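Protein synthesis inhibitor I (Hordeum vulgare, PDB 4FBC) is a barley ribosome-inactivating protein, named as an inhibitor of protein synthesis, with adenosine monophosphate held in a pocket of the model. Local coordinates at residues K12-A17 against P61-H66; F65-K70 against L78-R83; D85-E90 against A177-T182; A219-T224 against G256-V261. The protein carries 3 engineered substitutions. All blocks are in the same frame, centred on the assembly; numbering follows the deposited sequence.

The four contacts follow one another along the chain, and contacts 1 and 2 both use strand 64-70 and share F65 and H66. Contact 1 adds the outermost strand 16-20 to the mixed sheet; contact 2, centred about 9 Å from the centre of contact 1, pairs strand 64-70 with strand 78-83. That strand's other neighbour, strand 89-93, is reached through the turn of contact 3, whose centre is about 12 Å from that of contact 2. Contact 3 joins the turn to the end of helix 157-179 at the adenosine monophosphate pocket. The centre of contact 4 is about 13 Å from that of contact 3, and R179 O probably accepts hydrogen bonds from G256 N and I257 N.

Contact 1: K12-A17 against P61-H66; sequences KPLFTA and PSRWFH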
# COMPACT_ATOMS: atom_id res chain seq x y z
N LYS A 12 -11.75 -10.23 -9.43
CA LYS A 12 -11.13 -10.32 -10.75
C LYS A 12 -9.89 -9.44 -10.76
O LYS A 12 -9.84 -8.43 -11.45
CB LYS A 12 -12.09 -9.90 -11.85
CG LYS A 12 -13.28 -10.81 -12.00
CD LYS A 12 -14.33 -10.21 -12.92
CE LYS A 12 -15.43 -11.21 -13.16
NZ LYS A 12 -15.70 -12.01 -11.93
N PRO A 13 -8.87 -9.84 -9.99
CA PRO A 13 -7.69 -8.98 -9.83
C PRO A 13 -6.93 -8.78 -11.14
O PRO A 13 -6.87 -9.70 -11.96
CB PRO A 13 -6.82 -9.79 -8.84
CG PRO A 13 -7.23 -11.22 -9.07
CD PRO A 13 -8.71 -11.15 -9.34
N LEU A 14 -6.36 -7.59 -11.33
CA LEU A 14 -5.53 -7.32 -12.50
C LEU A 14 -4.24 -8.15 -12.47
O LEU A 14 -3.69 -8.49 -13.52
CB LEU A 14 -5.22 -5.83 -12.59
CG LEU A 14 -6.44 -4.98 -12.93
CD1 LEU A 14 -6.20 -3.52 -12.61
CD2 LEU A 14 -6.80 -5.15 -14.40
N PHE A 15 -3.77 -8.45 -11.26
CA PHE A 15 -2.64 -9.34 -11.04
C PHE A 15 -2.65 -9.82 -9.60
O PHE A 15 -3.37 -9.28 -8.75
CB PHE A 15 -1.30 -8.66 -11.37
CG PHE A 15 -0.99 -7.48 -10.48
CD1 PHE A 15 -1.48 -6.22 -10.78
CD2 PHE A 15 -0.19 -7.64 -9.35
CE1 PHE A 15 -1.20 -5.13 -9.98
CE2 PHE A 15 0.10 -6.54 -8.53
CZ PHE A 15 -0.40 -5.30 -8.84
N THR A 16 -1.85 -10.85 -9.32
CA THR A 16 -1.67 -11.32 -7.96
C THR A 16 -0.18 -11.33 -7.63
O THR A 16 0.63 -11.86 -8.40
CB THR A 16 -2.27 -12.72 -7.74
OG1 THR A 16 -3.70 -12.65 -7.93
CG2 THR A 16 -1.98 -13.21 -6.33
N ALA A 17 0.18 -10.72 -6.50
CA ALA A 17 1.55 -10.79 -6.00
C ALA A 17 1.56 -11.72 -4.80
O ALA A 17 0.71 -11.62 -3.92
CB ALA A 17 2.06 -9.40 -5.61
N PRO A 61 -15.04 1.91 -7.29
CA PRO A 61 -13.72 1.30 -7.51
C PRO A 61 -13.81 -0.03 -8.27
O PRO A 61 -14.36 -0.99 -7.73
CB PRO A 61 -13.19 1.06 -6.09
CG PRO A 61 -13.90 2.09 -5.25
CD PRO A 61 -15.26 2.24 -5.87
N SER A 62 -13.29 -0.08 -9.49
CA SER A 62 -13.40 -1.27 -10.32
C SER A 62 -12.06 -1.87 -10.76
O SER A 62 -12.03 -2.79 -11.59
CB SER A 62 -14.27 -0.99 -11.55
OG SER A 62 -13.54 -0.32 -12.56
N ARG A 63 -10.96 -1.35 -10.22
CA ARG A 63 -9.63 -1.86 -10.53
C ARG A 63 -8.95 -2.35 -9.25
O ARG A 63 -8.69 -1.56 -8.34
CB ARG A 63 -8.78 -0.78 -11.21
CG ARG A 63 -9.30 -0.34 -12.57
CD ARG A 63 -8.38 0.67 -13.24
NE ARG A 63 -7.07 0.08 -13.52
CZ ARG A 63 -5.97 0.36 -12.84
NH1 ARG A 63 -6.01 1.25 -11.85
NH2 ARG A 63 -4.82 -0.23 -13.15
N TRP A 64 -8.70 -3.66 -9.18
CA TRP A 64 -8.20 -4.31 -7.96
C TRP A 64 -7.02 -5.23 -8.26
O TRP A 64 -6.88 -5.70 -9.38
CB TRP A 64 -9.31 -5.15 -7.33
CG TRP A 64 -10.48 -4.32 -6.86
CD1 TRP A 64 -11.51 -3.86 -7.63
CD2 TRP A 64 -10.71 -3.83 -5.54
NE1 TRP A 64 -12.38 -3.12 -6.85
CE2 TRP A 64 -11.91 -3.09 -5.56
CE3 TRP A 64 -10.02 -3.96 -4.33
CZ2 TRP A 64 -12.43 -2.47 -4.43
CZ3 TRP A 64 -10.54 -3.34 -3.20
CH2 TRP A 64 -11.73 -2.61 -3.26
N PHE A 65 -6.16 -5.45 -7.26
CA PHE A 65 -5.20 -6.55 -7.32
C PHE A 65 -5.25 -7.35 -6.03
O PHE A 65 -5.83 -6.90 -5.04
CB PHE A 65 -3.76 -6.08 -7.66
CG PHE A 65 -3.07 -5.29 -6.58
CD1 PHE A 65 -3.33 -3.93 -6.42
CD2 PHE A 65 -2.11 -5.88 -5.77
CE1 PHE A 65 -2.68 -3.18 -5.44
CE2 PHE A 65 -1.45 -5.14 -4.78
CZ PHE A 65 -1.74 -3.78 -4.62
N HIS A 66 -4.70 -8.56 -6.06
CA HIS A 66 -4.58 -9.39 -4.87
C HIS A 66 -3.14 -9.53 -4.41
O HIS A 66 -2.21 -9.56 -5.21
CB HIS A 66 -5.15 -10.79 -5.11
CG HIS A 66 -6.65 -10.82 -5.21
ND1 HIS A 66 -7.36 -11.98 -5.41
CD2 HIS A 66 -7.56 -9.82 -5.12
CE1 HIS A 66 -8.65 -11.70 -5.45
NE2 HIS A 66 -8.80 -10.40 -5.29
O HOH W 1 -9.90 -5.49 -11.03
O HOH W 2 -5.87 -14.18 -6.05
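Three backbone bonds zip P13-A17 onto W64-H66. L14 N donates to W64 O at 2.8 Å, nearly straight at 174°. H66 then uses both of its backbone polar groups: its N donates to F15 O (3.1 Å), and its O accepts from A17 N (3.0 Å). T16, between F15 and A17, pairs with H66 as a parallel bridge. A water accepts from W64 N and lies 3.0 Å from K12 O, one of several acceptors within its reach. Side-chain polar groups find partners too. W64 NE1 donates to P61 O within its own segment, and the R63 guanidinium, beside L14 CD1, forms a salt bridge with the C-terminal carboxylate of K282. The H66 imidazole is held from two ends, NE2 by V10 O and ND1 by a water at 2.7 Å that also bonds T16 OG1. P13 CG sits over the centre of that imidazole, a CH-pi contact of 3.8 Å to the centroid. On the other face of the sheet, the F15 and F65 rings lie nearly parallel (9°) but slid apart, with F65 CB under the F15 face. Helix 25-39, which packs on A17 and F65, lies in the connection between the two strands, a parallel beta-alpha-beta arrangement at the edge of the mixed sheet.

Contact 2: F65-K70 against L78-R83; sequences FHVVLK and LTLAIR
I82 and F65 meet through their torsions: I82 CG1 stands beside its backbone N, anti to the carbonyl carbon (chi1 -57°), which turns CG2 anti to N, while F65 CG is lodged between its own N and carbonyl carbon (chi1 70°). The end of the F65 side chain comes near strand 78-83, where I82 CB lies over one ring face, offset toward the rim, in a CH-pi contact. I82 CG2 closes on F65 CE1 at 3.5 Å, and R83 O comes up to the ring edge, 3.5 Å from the same CE1. The other branch of I82 runs on to CD1, which touches V67 CG2 at 3.8 Å. Further along this face L69 CD1 meets L80 CD1 at 4.1 Å. V67 packs in turn on helices 25-39 and 157-179, and L69 on the latter, so this face of the sheet is buried against helices. The opposite face carries H66, V68, T79 and A81: T79 CG2 reaches H66 ND1 at 3.5 Å, obliquely to the ring, and T79 OG1 lies beside V68 CG2.

Six backbone bonds hold the strands together, a reciprocal pair at each of F65/I82, V67/L80 and L69/L78. The shortest are F65 N to I82 O and L80 N to V67 O, both 2.8 Å. Between the three hydrogen-bonded pairs fall the non-hydrogen-bonded pairs H66/A81 and V68/T79, where H66 CA and V68 CA point C-H groups at L80 O and L78 O. With seven residues between the segments and strand directions 155° apart, this is a twisted antiparallel beta hairpin within the mixed sheet.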
# COMPACT_ATOMS: atom_id res chain seq x y z
N PHE A 65 -6.16 -5.45 -7.26
CA PHE A 65 -5.20 -6.55 -7.32
C PHE A 65 -5.25 -7.35 -6.03
O PHE A 65 -5.83 -6.90 -5.04
CB PHE A 65 -3.76 -6.08 -7.66
CG PHE A 65 -3.07 -5.29 -6.58
CD1 PHE A 65 -3.33 -3.93 -6.42
CD2 PHE A 65 -2.11 -5.88 -5.77
CE1 PHE A 65 -2.68 -3.18 -5.44
CE2 PHE A 65 -1.45 -5.14 -4.78
CZ PHE A 65 -1.74 -3.78 -4.62
N HIS A 66 -4.70 -8.56 -6.06
CA HIS A 66 -4.58 -9.39 -4.87
C HIS A 66 -3.14 -9.53 -4.41
O HIS A 66 -2.21 -9.56 -5.21
CB HIS A 66 -5.15 -10.79 -5.11
CG HIS A 66 -6.65 -10.82 -5.21
ND1 HIS A 66 -7.36 -11.98 -5.41
CD2 HIS A 66 -7.56 -9.82 -5.12
CE1 HIS A 66 -8.65 -11.70 -5.45
NE2 HIS A 66 -8.80 -10.40 -5.29
N VAL A 67 -2.98 -9.58 -3.10
CA VAL A 67 -1.72 -10.00 -2.50
C VAL A 67 -2.00 -11.28 -1.73
O VAL A 67 -2.94 -11.35 -0.93
CB VAL A 67 -1.13 -8.92 -1.59
CG1 VAL A 67 -0.02 -9.50 -0.70
CG2 VAL A 67 -0.59 -7.77 -2.43
N VAL A 68 -1.19 -12.31 -1.98
CA VAL A 68 -1.32 -13.55 -1.24
C VAL A 68 -0.12 -13.74 -0.33
O VAL A 68 1.03 -13.75 -0.80
CB VAL A 68 -1.47 -14.75 -2.18
CG1 VAL A 68 -1.45 -16.05 -1.38
CG2 VAL A 68 -2.77 -14.64 -2.96
N LEU A 69 -0.38 -13.89 0.97
CA LEU A 69 0.66 -14.04 1.96
C LEU A 69 0.60 -15.46 2.52
O LEU A 69 -0.40 -15.85 3.12
CB LEU A 69 0.50 -13.02 3.09
CG LEU A 69 0.59 -11.55 2.66
CD1 LEU A 69 0.33 -10.61 3.83
CD2 LEU A 69 1.95 -11.25 2.02
N LYS A 70 1.67 -16.22 2.33
CA LYS A 70 1.70 -17.63 2.70
C LYS A 70 2.59 -17.90 3.91
O LYS A 70 3.70 -17.37 4.00
CB LYS A 70 2.17 -18.46 1.50
CG LYS A 70 1.28 -18.30 0.27
CD LYS A 70 1.91 -18.89 -0.99
CE LYS A 70 2.22 -20.36 -0.82
NZ LYS A 70 2.50 -21.02 -2.13
N LEU A 78 -3.22 -16.22 2.78
CA LEU A 78 -4.22 -15.21 3.10
C LEU A 78 -4.29 -14.25 1.92
O LEU A 78 -3.26 -13.69 1.51
CB LEU A 78 -3.84 -14.45 4.36
CG LEU A 78 -4.61 -13.16 4.64
CD1 LEU A 78 -6.06 -13.46 5.01
CD2 LEU A 78 -3.94 -12.34 5.73
N THR A 79 -5.48 -14.05 1.36
CA THR A 79 -5.61 -13.19 0.19
C THR A 79 -6.11 -11.82 0.61
O THR A 79 -7.10 -11.71 1.35
CB THR A 79 -6.54 -13.78 -0.89
OG1 THR A 79 -6.08 -15.10 -1.25
CG2 THR A 79 -6.54 -12.91 -2.16
N LEU A 80 -5.41 -10.78 0.16
CA LEU A 80 -5.80 -9.40 0.42
C LEU A 80 -6.34 -8.79 -0.87
O LEU A 80 -5.76 -8.97 -1.93
CB LEU A 80 -4.58 -8.59 0.86
CG LEU A 80 -3.76 -9.17 2.00
CD1 LEU A 80 -2.63 -8.21 2.38
CD2 LEU A 80 -4.65 -9.44 3.20
N ALA A 81 -7.44 -8.05 -0.77
CA ALA A 81 -7.98 -7.31 -1.90
C ALA A 81 -7.62 -5.84 -1.76
O ALA A 81 -8.03 -5.17 -0.80
CB ALA A 81 -9.49 -7.49 -1.98
N ILE A 82 -6.86 -5.33 -2.72
CA ILE A 82 -6.32 -3.97 -2.64
C ILE A 82 -6.64 -3.21 -3.92
O ILE A 82 -6.54 -3.75 -5.02
CB ILE A 82 -4.78 -4.01 -2.42
CG1 ILE A 82 -4.44 -4.81 -1.16
CG2 ILE A 82 -4.21 -2.61 -2.33
CD1 ILE A 82 -2.93 -5.14 -1.01
N ARG A 83 -7.04 -1.94 -3.80
CA ARG A 83 -7.36 -1.14 -4.98
C ARG A 83 -6.10 -0.88 -5.80
O ARG A 83 -5.05 -0.59 -5.24
CB ARG A 83 -8.02 0.17 -4.57
CG ARG A 83 -9.44 -0.02 -4.04
CD ARG A 83 -10.06 1.28 -3.57
NE ARG A 83 -10.05 2.31 -4.60
CZ ARG A 83 -10.72 3.46 -4.53
NH1 ARG A 83 -11.45 3.73 -3.46
NH2 ARG A 83 -10.65 4.33 -5.53

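Contact 3: D85-E90 against A177-T182; sequences DNIYLE and ATRFQT. With AMP (adenosine monophosphate), chain E.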
# COMPACT_ATOMS: atom_id res chain seq x y z
N ASP A 85 -5.77 1.59 -7.90
CA ASP A 85 -5.66 3.02 -8.20
C ASP A 85 -5.07 3.83 -7.06
O ASP A 85 -4.36 4.81 -7.30
CB ASP A 85 -7.02 3.61 -8.66
CG ASP A 85 -8.18 3.22 -7.76
OD1 ASP A 85 -7.95 2.68 -6.66
OD2 ASP A 85 -9.34 3.47 -8.17
N ASN A 86 -5.33 3.42 -5.82
CA ASN A 86 -4.78 4.13 -4.66
C ASN A 86 -4.15 3.22 -3.60
O ASN A 86 -3.74 3.69 -2.55
CB ASN A 86 -5.83 5.06 -4.03
CG ASN A 86 -7.03 4.31 -3.50
OD1 ASN A 86 -7.02 3.08 -3.42
ND2 ASN A 86 -8.08 5.05 -3.13
N ILE A 87 -4.07 1.92 -3.89
CA ILE A 87 -3.46 0.92 -3.00
C ILE A 87 -4.14 0.83 -1.62
O ILE A 87 -3.51 0.51 -0.61
CB ILE A 87 -1.92 1.12 -2.88
CG1 ILE A 87 -1.34 1.58 -4.23
CG2 ILE A 87 -1.24 -0.20 -2.43
CD1 ILE A 87 0.18 1.89 -4.18
N TYR A 88 -5.45 1.08 -1.57
CA TYR A 88 -6.19 0.92 -0.32
C TYR A 88 -6.53 -0.52 -0.10
O TYR A 88 -7.09 -1.17 -0.98
CB TYR A 88 -7.52 1.68 -0.37
CG TYR A 88 -7.43 3.17 -0.12
CD1 TYR A 88 -6.26 3.86 -0.31
CD2 TYR A 88 -8.56 3.87 0.31
CE1 TYR A 88 -6.19 5.23 -0.09
CE2 TYR A 88 -8.50 5.23 0.53
CZ TYR A 88 -7.32 5.91 0.33
OH TYR A 88 -7.26 7.26 0.55
N LEU A 89 -6.24 -1.02 1.10
CA LEU A 89 -6.68 -2.35 1.50
C LEU A 89 -8.17 -2.26 1.83
O LEU A 89 -8.57 -1.39 2.59
CB LEU A 89 -5.92 -2.82 2.73
CG LEU A 89 -6.35 -4.15 3.34
CD1 LEU A 89 -6.19 -5.32 2.35
CD2 LEU A 89 -5.58 -4.41 4.64
N GLU A 90 -8.97 -3.16 1.27
CA GLU A 90 -10.40 -3.15 1.59
C GLU A 90 -10.98 -4.50 1.98
O GLU A 90 -12.01 -4.57 2.65
CB GLU A 90 -11.23 -2.53 0.46
CG GLU A 90 -11.01 -1.03 0.25
CD GLU A 90 -11.44 -0.18 1.44
OE1 GLU A 90 -12.16 -0.68 2.34
OE2 GLU A 90 -11.06 1.00 1.48
N ALA A 177 4.77 -0.22 2.36
CA ALA A 177 6.01 -0.70 1.75
C ALA A 177 6.00 -0.47 0.24
O ALA A 177 6.99 -0.04 -0.34
CB ALA A 177 6.21 -2.17 2.06
N THR A 178 4.87 -0.77 -0.39
CA THR A 178 4.73 -0.52 -1.83
C THR A 178 4.85 0.98 -2.13
O THR A 178 5.56 1.39 -3.06
CB THR A 178 3.38 -1.08 -2.35
OG1 THR A 178 3.37 -2.51 -2.20
CG2 THR A 178 3.16 -0.73 -3.80
N ARG A 179 4.17 1.81 -1.34
CA ARG A 179 4.19 3.25 -1.56
C ARG A 179 5.55 3.91 -1.36
O ARG A 179 5.87 4.88 -2.04
CB ARG A 179 3.18 3.93 -0.65
CG ARG A 179 1.73 3.71 -1.07
CD ARG A 179 0.81 4.09 0.07
NE ARG A 179 -0.61 3.99 -0.31
CZ ARG A 179 -1.58 3.72 0.55
NH1 ARG A 179 -1.30 3.53 1.83
NH2 ARG A 179 -2.85 3.66 0.13
N PHE A 180 6.33 3.41 -0.41
CA PHE A 180 7.55 4.10 0.03
C PHE A 180 8.77 3.20 0.06
O PHE A 180 8.75 2.15 0.69
CB PHE A 180 7.36 4.68 1.43
CG PHE A 180 6.28 5.69 1.52
CD1 PHE A 180 6.48 6.98 1.03
CD2 PHE A 180 5.05 5.36 2.06
CE1 PHE A 180 5.47 7.92 1.08
CE2 PHE A 180 4.03 6.30 2.12
CZ PHE A 180 4.25 7.58 1.64
N GLN A 181 9.83 3.64 -0.61
CA GLN A 181 11.11 2.92 -0.59
C GLN A 181 11.73 2.94 0.80
O GLN A 181 12.50 2.05 1.17
CB GLN A 181 12.10 3.53 -1.59
CG GLN A 181 11.59 3.57 -3.03
CD GLN A 181 12.72 3.75 -4.03
OE1 GLN A 181 13.56 2.86 -4.18
NE2 GLN A 181 12.76 4.90 -4.70
N THR A 182 11.41 3.97 1.57
CA THR A 182 11.89 4.05 2.95
C THR A 182 11.29 2.91 3.77
O THR A 182 12.02 2.18 4.47
CB THR A 182 11.51 5.39 3.58
OG1 THR A 182 10.15 5.67 3.25
CG2 THR A 182 12.41 6.52 3.08
P AMP E . -8.34 9.53 3.20
O1P AMP E . -9.00 9.04 4.47
O2P AMP E . -8.16 11.02 3.01
O3P AMP E . -9.06 8.95 1.99
O5' AMP E . -6.93 8.80 3.02
C5' AMP E . -5.72 9.43 3.39
C4' AMP E . -4.55 8.49 3.26
O4' AMP E . -4.67 7.43 4.24
C3' AMP E . -4.44 7.76 1.93
O3' AMP E . -3.81 8.54 0.91
C2' AMP E . -3.66 6.50 2.29
O2' AMP E . -2.26 6.78 2.39
C1' AMP E . -4.20 6.21 3.70
N9 AMP E . -5.31 5.23 3.70
C8 AMP E . -6.60 5.50 4.03
N7 AMP E . -7.38 4.39 3.94
C5 AMP E . -6.58 3.37 3.55
C6 AMP E . -6.75 1.92 3.28
N6 AMP E . -7.97 1.32 3.40
N1 AMP E . -5.65 1.21 2.91
C2 AMP E . -4.44 1.79 2.79
N3 AMP E . -4.21 3.10 3.02
C4 AMP E . -5.22 3.93 3.41
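The adenosine monophosphate pocket is built where R179, at the end of helix 157-179, reaches across to the turn N86-Y88. R179 NH2 donates to N86 O at 2.8 Å, 165° at the proton, with the acceptor close to the guanidinium plane. The side chain gets there by running extended from CG to NE, straight out from the helix. I87 CD1 lies against its CG at 3.9 Å and against T178 CG2, the two side chains of I87 and R179 sliding past each other in opposite directions. The guanidinium plane stands 89° to the Y88 ring, and NH2 meets the ring edge at CD1, 3.4 Å away.

N86 OD1 accepts from Y88 N, an Asx turn that leads into strand 89-93. N86 ND2 of the same side chain lies over the centre of one face of the Y88 ring, 3.3 Å above its plane, while the adenine lies flat over the opposite face. The base is read along its edges by backbone and side chain alike: L89 N donates to N1 and L89 O accepts from N6, both at 2.9 Å, and R179 NH1 donates to N3 at 3.2 Å. At the far end of the ring, Y88 OH donates to the phosphate oxygen O3P. O2' of the ribose sits over a face of the R179 guanidinium. R179 is itself positioned by second-shell neighbours, E176 through a salt bridge to NH1 and W214 through a cation-pi contact, while N175 ND2 bonds I87 O.

Contact 4: A219-T224 against G256-V261; sequences AALLKT and GILLFV
Helix 214-225 is flanked by the extended loop that follows helix 248-254, and A219, L221 and L222 meet L258 and V261 there through apolar side chains. L222 and L258 reach toward each other tip to tip: L258 CD2 lies 3.8 Å from L222 CG. The same methyl is 4.3 Å from L221 CD2, so L258 touches two successive leucines of the helix. L222 CG stands beside its backbone N (chi1 -71°), and chi2 of 167° extends CD1 onward to the loop backbone, 3.7 Å from V261 N and 3.9 Å from L259 O. One turn earlier, A219 CB nestles against V261, at 3.9 Å from CG1, with CG2 of the same valine close by. A219 and L222, three residues apart, thus present one side of the helix to V261.

L221 O takes two donors from T224, OG1 at 2.6 Å and the backbone N, and T224 OG1 also bonds H47 NE2. The loop is tied to helix 214-225 by I257 O to W214 NE1 and by L259 N to S218 OG, while the backbone of L258 bonds to P50 and L52. The F260 side chain packs on V269 and A272 of helix 269-278. The arrangement is a helix-against-loop packing in the ribosome-inactivating protein fold, set beside the pocket, of which W214 is a part.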
# COMPACT_ATOMS: atom_id res chain seq x y z
N ALA A 219 2.39 14.85 -4.80
CA ALA A 219 2.14 16.13 -5.45
C ALA A 219 3.38 17.03 -5.48
O ALA A 219 3.65 17.67 -6.49
CB ALA A 219 0.97 16.84 -4.79
N ALA A 220 4.13 17.09 -4.38
CA ALA A 220 5.35 17.89 -4.35
C ALA A 220 6.37 17.51 -5.43
O ALA A 220 7.02 18.38 -6.02
CB ALA A 220 5.99 17.83 -2.96
N LEU A 221 6.54 16.21 -5.68
CA LEU A 221 7.45 15.81 -6.74
C LEU A 221 6.86 16.07 -8.13
O LEU A 221 7.57 16.56 -9.02
CB LEU A 221 7.86 14.34 -6.59
CG LEU A 221 9.00 13.94 -7.51
CD1 LEU A 221 10.26 14.76 -7.21
CD2 LEU A 221 9.29 12.45 -7.34
N LEU A 222 5.57 15.77 -8.31
CA LEU A 222 4.91 16.01 -9.61
C LEU A 222 5.01 17.46 -10.07
O LEU A 222 5.13 17.74 -11.27
CB LEU A 222 3.44 15.58 -9.55
CG LEU A 222 3.22 14.06 -9.49
CD1 LEU A 222 1.78 13.73 -9.11
CD2 LEU A 222 3.58 13.43 -10.83
N LYS A 223 4.94 18.39 -9.12
CA LYS A 223 5.05 19.81 -9.44
C LYS A 223 6.37 20.17 -10.10
O LYS A 223 6.44 21.08 -10.93
CB LYS A 223 4.82 20.66 -8.18
CG LYS A 223 3.37 20.70 -7.74
CD LYS A 223 3.19 21.49 -6.47
CE LYS A 223 1.72 21.49 -6.05
NZ LYS A 223 1.49 22.27 -4.79
N THR A 224 7.43 19.45 -9.75
CA THR A 224 8.75 19.75 -10.32
C THR A 224 8.88 19.33 -11.79
O THR A 224 9.80 19.77 -12.49
CB THR A 224 9.90 19.14 -9.47
OG1 THR A 224 9.86 17.71 -9.56
CG2 THR A 224 9.79 19.57 -8.01
N GLY A 256 8.13 5.05 -3.46
CA GLY A 256 8.08 3.77 -4.15
C GLY A 256 7.21 3.87 -5.40
O GLY A 256 7.63 3.48 -6.49
N ILE A 257 6.00 4.39 -5.24
CA ILE A 257 5.12 4.69 -6.39
C ILE A 257 4.26 5.87 -5.99
O ILE A 257 3.81 5.93 -4.85
CB ILE A 257 4.28 3.44 -6.84
CG1 ILE A 257 3.42 3.79 -8.07
CG2 ILE A 257 3.45 2.86 -5.68
CD1 ILE A 257 2.80 2.53 -8.76
N LEU A 258 4.07 6.82 -6.90
CA LEU A 258 3.36 8.06 -6.57
C LEU A 258 1.86 7.86 -6.76
O LEU A 258 1.44 7.20 -7.70
CB LEU A 258 3.82 9.22 -7.47
CG LEU A 258 5.15 9.92 -7.21
CD1 LEU A 258 6.34 9.02 -7.57
CD2 LEU A 258 5.25 11.25 -7.96
N LEU A 259 1.06 8.44 -5.87
CA LEU A 259 -0.38 8.60 -6.12
C LEU A 259 -0.54 9.63 -7.23
O LEU A 259 0.16 10.65 -7.25
CB LEU A 259 -1.07 9.12 -4.85
CG LEU A 259 -2.58 9.40 -4.94
CD1 LEU A 259 -3.34 8.11 -5.14
CD2 LEU A 259 -3.03 10.10 -3.65
N PHE A 260 -1.45 9.39 -8.17
CA PHE A 260 -1.69 10.42 -9.16
C PHE A 260 -2.35 11.64 -8.50
O PHE A 260 -3.32 11.50 -7.75
CB PHE A 260 -2.55 9.93 -10.32
CG PHE A 260 -2.78 10.98 -11.35
CD1 PHE A 260 -1.80 11.27 -12.29
CD2 PHE A 260 -3.94 11.73 -11.34
CE1 PHE A 260 -1.99 12.27 -13.24
CE2 PHE A 260 -4.14 12.74 -12.28
CZ PHE A 260 -3.17 13.00 -13.22
N VAL A 261 -1.80 12.81 -8.77
CA VAL A 261 -2.41 14.06 -8.32
C VAL A 261 -2.46 15.06 -9.48
O VAL A 261 -1.49 15.22 -10.22
CB VAL A 261 -1.61 14.70 -7.17
CG1 VAL A 261 -2.37 15.92 -6.64
CG2 VAL A 261 -1.36 13.70 -6.06